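Enhancer of mRNA-decapping protein 4 homolog (Drosophila melanogaster, PDB 2VXG) appears to take part in mRNA decapping during mRNA degradation and is required for silencing a subset of endogenous miRNA targets. Local coordinates at residues Thr39-Ala44 with Gln76-Glu81; Gln63-Met68 with Thr102-Asn107. All blocks are in the same frame, centred on the assembly; numbering follows the deposited sequence.

Interaction 1 (Thr39-Ala44 with Gln76-Glu81)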
# COMPACT_ATOMS: atom_id res chain seq x y z
N THR A 39 -4.56 -3.39 11.70
CA THR A 39 -5.86 -3.18 11.05
C THR A 39 -6.35 -4.52 10.55
O THR A 39 -5.58 -5.41 10.25
CB THR A 39 -5.91 -2.03 9.94
OG1 THR A 39 -6.27 -2.55 8.64
CG2 THR A 39 -4.66 -1.23 9.87
N ASP A 40 -7.67 -4.66 10.53
CA ASP A 40 -8.30 -5.88 10.06
C ASP A 40 -8.34 -5.77 8.55
O ASP A 40 -9.08 -4.94 8.01
CB ASP A 40 -9.69 -6.01 10.66
CG ASP A 40 -10.34 -7.35 10.37
OD1 ASP A 40 -9.96 -8.05 9.40
OD2 ASP A 40 -11.24 -7.71 11.14
N SER A 41 -7.56 -6.59 7.87
CA SER A 41 -7.51 -6.61 6.40
C SER A 41 -8.88 -6.87 5.74
O SER A 41 -9.11 -6.46 4.60
CB SER A 41 -6.52 -7.67 5.93
OG SER A 41 -5.33 -7.57 6.70
N ASN A 42 -9.77 -7.56 6.45
CA ASN A 42 -11.10 -7.81 5.91
C ASN A 42 -12.04 -6.62 6.12
O ASN A 42 -13.04 -6.51 5.42
CB ASN A 42 -11.67 -9.13 6.44
CG ASN A 42 -10.72 -10.31 6.18
OD1 ASN A 42 -10.83 -11.01 5.17
ND2 ASN A 42 -9.74 -10.47 7.07
N GLN A 43 -11.71 -5.72 7.05
CA GLN A 43 -12.30 -4.38 7.06
C GLN A 43 -11.66 -3.52 5.95
O GLN A 43 -12.35 -2.91 5.12
CB GLN A 43 -12.16 -3.69 8.43
CG GLN A 43 -12.94 -4.39 9.57
CD GLN A 43 -13.07 -3.56 10.87
OE1 GLN A 43 -13.28 -2.34 10.85
NE2 GLN A 43 -12.95 -4.24 12.01
N ALA A 44 -10.33 -3.49 5.94
CA ALA A 44 -9.60 -2.64 5.01
C ALA A 44 -10.05 -2.92 3.58
O ALA A 44 -10.38 -2.00 2.84
CB ALA A 44 -8.08 -2.82 5.15
N GLN A 76 3.81 -6.72 1.06
CA GLN A 76 3.50 -7.26 -0.28
C GLN A 76 2.04 -7.55 -0.39
O GLN A 76 1.41 -7.23 -1.37
CB GLN A 76 4.24 -8.56 -0.58
CG GLN A 76 4.01 -9.12 -2.03
CD GLN A 76 4.21 -8.07 -3.14
OE1 GLN A 76 5.06 -7.20 -3.03
NE2 GLN A 76 3.41 -8.17 -4.23
N ARG A 77 1.51 -8.20 0.64
CA ARG A 77 0.12 -8.58 0.65
C ARG A 77 -0.77 -7.34 0.60
O ARG A 77 -1.77 -7.33 -0.14
CB ARG A 77 -0.16 -9.47 1.86
CG ARG A 77 -1.49 -10.17 1.83
CD ARG A 77 -2.56 -9.42 2.60
NE ARG A 77 -2.25 -9.37 4.03
CZ ARG A 77 -3.14 -9.44 5.01
NH1 ARG A 77 -4.44 -9.59 4.74
NH2 ARG A 77 -2.71 -9.36 6.27
N TYR A 78 -0.42 -6.28 1.34
CA TYR A 78 -1.10 -4.98 1.16
C TYR A 78 -0.92 -4.35 -0.20
O TYR A 78 -1.86 -3.73 -0.69
CB TYR A 78 -0.76 -3.95 2.25
CG TYR A 78 -1.70 -4.13 3.44
CD1 TYR A 78 -2.77 -3.26 3.66
CD2 TYR A 78 -1.55 -5.22 4.29
CE1 TYR A 78 -3.65 -3.45 4.74
CE2 TYR A 78 -2.41 -5.43 5.35
CZ TYR A 78 -3.46 -4.55 5.57
OH TYR A 78 -4.33 -4.77 6.64
N LEU A 79 0.26 -4.48 -0.80
CA LEU A 79 0.45 -3.98 -2.17
C LEU A 79 -0.49 -4.73 -3.10
O LEU A 79 -1.13 -4.12 -3.93
CB LEU A 79 1.86 -4.22 -2.68
CG LEU A 79 2.94 -3.29 -2.19
CD1 LEU A 79 4.21 -3.67 -2.97
CD2 LEU A 79 2.51 -1.83 -2.34
N ASN A 80 -0.51 -6.05 -2.94
CA ASN A 80 -1.46 -6.92 -3.67
C ASN A 80 -2.91 -6.46 -3.53
O ASN A 80 -3.59 -6.23 -4.52
CB ASN A 80 -1.35 -8.37 -3.20
CG ASN A 80 -0.06 -9.08 -3.68
OD1 ASN A 80 0.64 -8.59 -4.56
ND2 ASN A 80 0.24 -10.24 -3.09
N GLU A 81 -3.39 -6.39 -2.28
CA GLU A 81 -4.79 -6.03 -2.01
C GLU A 81 -5.11 -4.62 -2.42
O GLU A 81 -6.15 -4.39 -3.01
CB GLU A 81 -5.17 -6.20 -0.56
CG GLU A 81 -5.09 -7.60 -0.05
CD GLU A 81 -6.18 -8.53 -0.47
OE1 GLU A 81 -7.17 -8.16 -1.15
OE2 GLU A 81 -6.03 -9.71 -0.07
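Ser41 puts its hydroxyl between two long side chains that reach across from helix 73-85. Its OG donates a hydrogen bond to Tyr78 OH at 3.0 Å, tip to tip. The terminal nitrogens of Arg77 come in next to the same oxygen: Ser41 OG is 3.0 Å from Arg77 NH1, and Ser41 CB also lies against that nitrogen. Arg77 gets there with CG anti to its backbone N (chi1 -167°) and the chain bent at chi2 and chi3, which folds the guanidinium back alongside its neighbour so that one face is covered by Tyr78 CE2, offset toward the rim of the group. The tyrosine ring is also met by Ala44, whose CB lies 4.5 Å from Tyr78 CE1, while Thr39 OG1 stands 3.6 Å from Tyr78 OH.

One step out, Asp40 is the N-cap of the short helix 41-44, which carries Ser41, and so probably helps hold that residue in place. Asp40 OD1 accepts from Asn42 N at 3.0 Å, met from above the carboxylate plane, and Ala44 N donates to Asp40 O at 2.8 Å to close the first turn. Further out, Tyr78 packs on Leu60 and Ile64 of helix 54-66 and meets Phe45, its ring plane at about 60° to that of Phe45. Thr39 and Ala44 also touch Ile16 of helix 16-25, and Thr39 touches Phe20. The contact joins the turn after helix 29-38 to helix 73-85 of this C-terminal all-helical domain.

With a cationic guanidinium beside it, the Ser41 hydroxyl sits in a positive field that would probably polarise it, consistent with its donating to Tyr78 OH.

Interaction 2 (Gln63-Met68 with Thr102-Asn107)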
# COMPACT_ATOMS: atom_id res chain seq x y z
N GLN A 63 3.78 4.60 -0.81
CA GLN A 63 4.63 4.62 0.36
C GLN A 63 5.34 3.28 0.63
O GLN A 63 6.52 3.26 0.97
CB GLN A 63 3.84 5.08 1.59
CG GLN A 63 3.43 6.55 1.45
CD GLN A 63 3.21 7.25 2.74
OE1 GLN A 63 3.64 6.80 3.79
NE2 GLN A 63 2.50 8.37 2.68
N ILE A 64 4.60 2.19 0.48
CA ILE A 64 5.14 0.85 0.68
C ILE A 64 6.26 0.62 -0.38
O ILE A 64 7.34 0.10 -0.05
CB ILE A 64 4.06 -0.25 0.58
CG1 ILE A 64 3.09 -0.19 1.77
CG2 ILE A 64 4.76 -1.66 0.52
CD1 ILE A 64 1.87 -1.10 1.64
N SER A 65 5.98 0.99 -1.63
CA SER A 65 6.91 0.75 -2.74
C SER A 65 8.05 1.76 -2.85
O SER A 65 9.05 1.50 -3.55
CB SER A 65 6.22 0.64 -4.08
OG SER A 65 5.74 1.87 -4.58
N ALA A 66 7.87 2.92 -2.24
CA ALA A 66 8.92 3.96 -2.24
C ALA A 66 10.20 3.45 -1.58
O ALA A 66 11.30 3.96 -1.86
CB ALA A 66 8.44 5.24 -1.50
N ASP A 67 10.06 2.52 -0.66
CA ASP A 67 11.18 1.97 0.03
C ASP A 67 10.99 0.51 0.30
O ASP A 67 10.43 0.15 1.33
CB ASP A 67 11.43 2.73 1.34
CG ASP A 67 12.58 2.15 2.12
OD1 ASP A 67 13.46 1.49 1.52
OD2 ASP A 67 12.62 2.38 3.35
N MET A 68 11.52 -0.32 -0.60
CA MET A 68 11.39 -1.76 -0.54
C MET A 68 12.70 -2.45 -0.14
O MET A 68 12.92 -3.62 -0.50
CB MET A 68 10.94 -2.28 -1.91
CG MET A 68 9.63 -1.62 -2.40
SD MET A 68 9.00 -2.20 -4.00
CE MET A 68 8.56 -3.89 -3.58
N THR A 102 2.93 3.55 -12.57
CA THR A 102 4.18 3.67 -13.31
C THR A 102 5.38 3.72 -12.33
O THR A 102 6.44 3.10 -12.56
CB THR A 102 4.14 4.93 -14.20
OG1 THR A 102 3.15 4.75 -15.22
CG2 THR A 102 5.47 5.20 -14.84
N GLU A 103 5.22 4.48 -11.25
CA GLU A 103 6.25 4.57 -10.22
C GLU A 103 6.34 3.29 -9.38
O GLU A 103 7.44 2.88 -9.02
CB GLU A 103 5.98 5.78 -9.32
CG GLU A 103 7.15 6.20 -8.42
CD GLU A 103 8.47 6.57 -9.17
OE1 GLU A 103 8.47 6.75 -10.39
OE2 GLU A 103 9.53 6.71 -8.50
N LEU A 104 5.20 2.68 -9.07
CA LEU A 104 5.16 1.38 -8.41
C LEU A 104 5.95 0.36 -9.24
O LEU A 104 6.79 -0.36 -8.73
CB LEU A 104 3.71 0.91 -8.21
CG LEU A 104 3.55 -0.57 -7.81
CD1 LEU A 104 4.17 -0.86 -6.44
CD2 LEU A 104 2.10 -1.03 -7.86
N TYR A 105 5.66 0.34 -10.55
CA TYR A 105 6.36 -0.53 -11.48
C TYR A 105 7.87 -0.35 -11.46
O TYR A 105 8.61 -1.32 -11.38
CB TYR A 105 5.85 -0.30 -12.90
CG TYR A 105 6.25 -1.44 -13.81
CD1 TYR A 105 5.41 -2.51 -14.01
CD2 TYR A 105 7.48 -1.43 -14.46
CE1 TYR A 105 5.75 -3.53 -14.80
CE2 TYR A 105 7.85 -2.47 -15.27
CZ TYR A 105 6.97 -3.53 -15.43
OH TYR A 105 7.31 -4.57 -16.23
N ARG A 106 8.29 0.92 -11.51
CA ARG A 106 9.69 1.33 -11.55
C ARG A 106 10.38 0.91 -10.26
O ARG A 106 11.47 0.35 -10.28
CB ARG A 106 9.79 2.88 -11.81
CG ARG A 106 11.22 3.51 -12.00
CD ARG A 106 11.14 4.84 -12.86
NE ARG A 106 12.36 5.66 -12.92
CZ ARG A 106 13.25 5.73 -13.93
NH1 ARG A 106 13.15 4.98 -15.03
NH2 ARG A 106 14.29 6.55 -13.83
N ASN A 107 9.73 1.14 -9.12
CA ASN A 107 10.25 0.66 -7.85
C ASN A 107 10.35 -0.85 -7.72
O ASN A 107 11.32 -1.35 -7.11
CB ASN A 107 9.41 1.21 -6.67
CG ASN A 107 9.71 2.67 -6.41
OD1 ASN A 107 8.81 3.50 -6.28
ND2 ASN A 107 10.97 2.99 -6.33
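Leu104 pushes its CD1 methyl against the side chain of Ser65, with Leu104 CD1 only 3.5 Å from Ser65 CB, tighter than a usual carbon contact. A small residue at this point lets the two helices come close: the CA atoms of Ser65 and Leu104 are 6.0 Å apart. Leu104 has CG anti to its backbone N (chi1 167°), and it also touches Ile131 of helix 121-134. The Ser65 hydroxyl lies near Leu104 CD1; OG occupies the crowded position between the backbone N and the carbonyl carbon (chi1 73°) and hydrogen-bonds back to Ile61 O in its own helix. This is helix-on-helix packing within the C-terminal domain, whose family belongs to the TPR clan, and it sets helix 54-66 on the long helix 91-114. One turn along from Leu104, Asn107 lies over the backbone of Ser65, its CB 3.2 Å from Ser65 O. An alanine here would keep that CB but lose the carboxamide, and would probably leave the Ser65 carbonyl less well covered. Met68 adds its sulfur, its chain bent at chi3 and its SD 4.0 Å from Asn107 O, while it also touches Val124. Tyr105, a known phosphorylation site unmodified in this model, points away from 63-68.

Overall arrangement
Interactions 1 and 2 have centres about 17 Å apart and fall on opposite sides of the chain's centre. In sequence their segments alternate: 39-44, 63-68, 76-81, then 102-107, so helices 41-44, 54-66, 73-85 and 91-114 are tied in an interleaved way. The consecutive helices 54-66 and 73-85 carry the direct link between the two sites, where Leu79 CD2 meets Ile64 CG2 at 3.6 Å and Tyr78 CB packs on Ile64 CD1 at 3.9 Å. Apolar packing therefore joins a more polar contact on one side to a buried one on the other, consistent with one continuous helical stack forming the C-terminal domain of Ge-1.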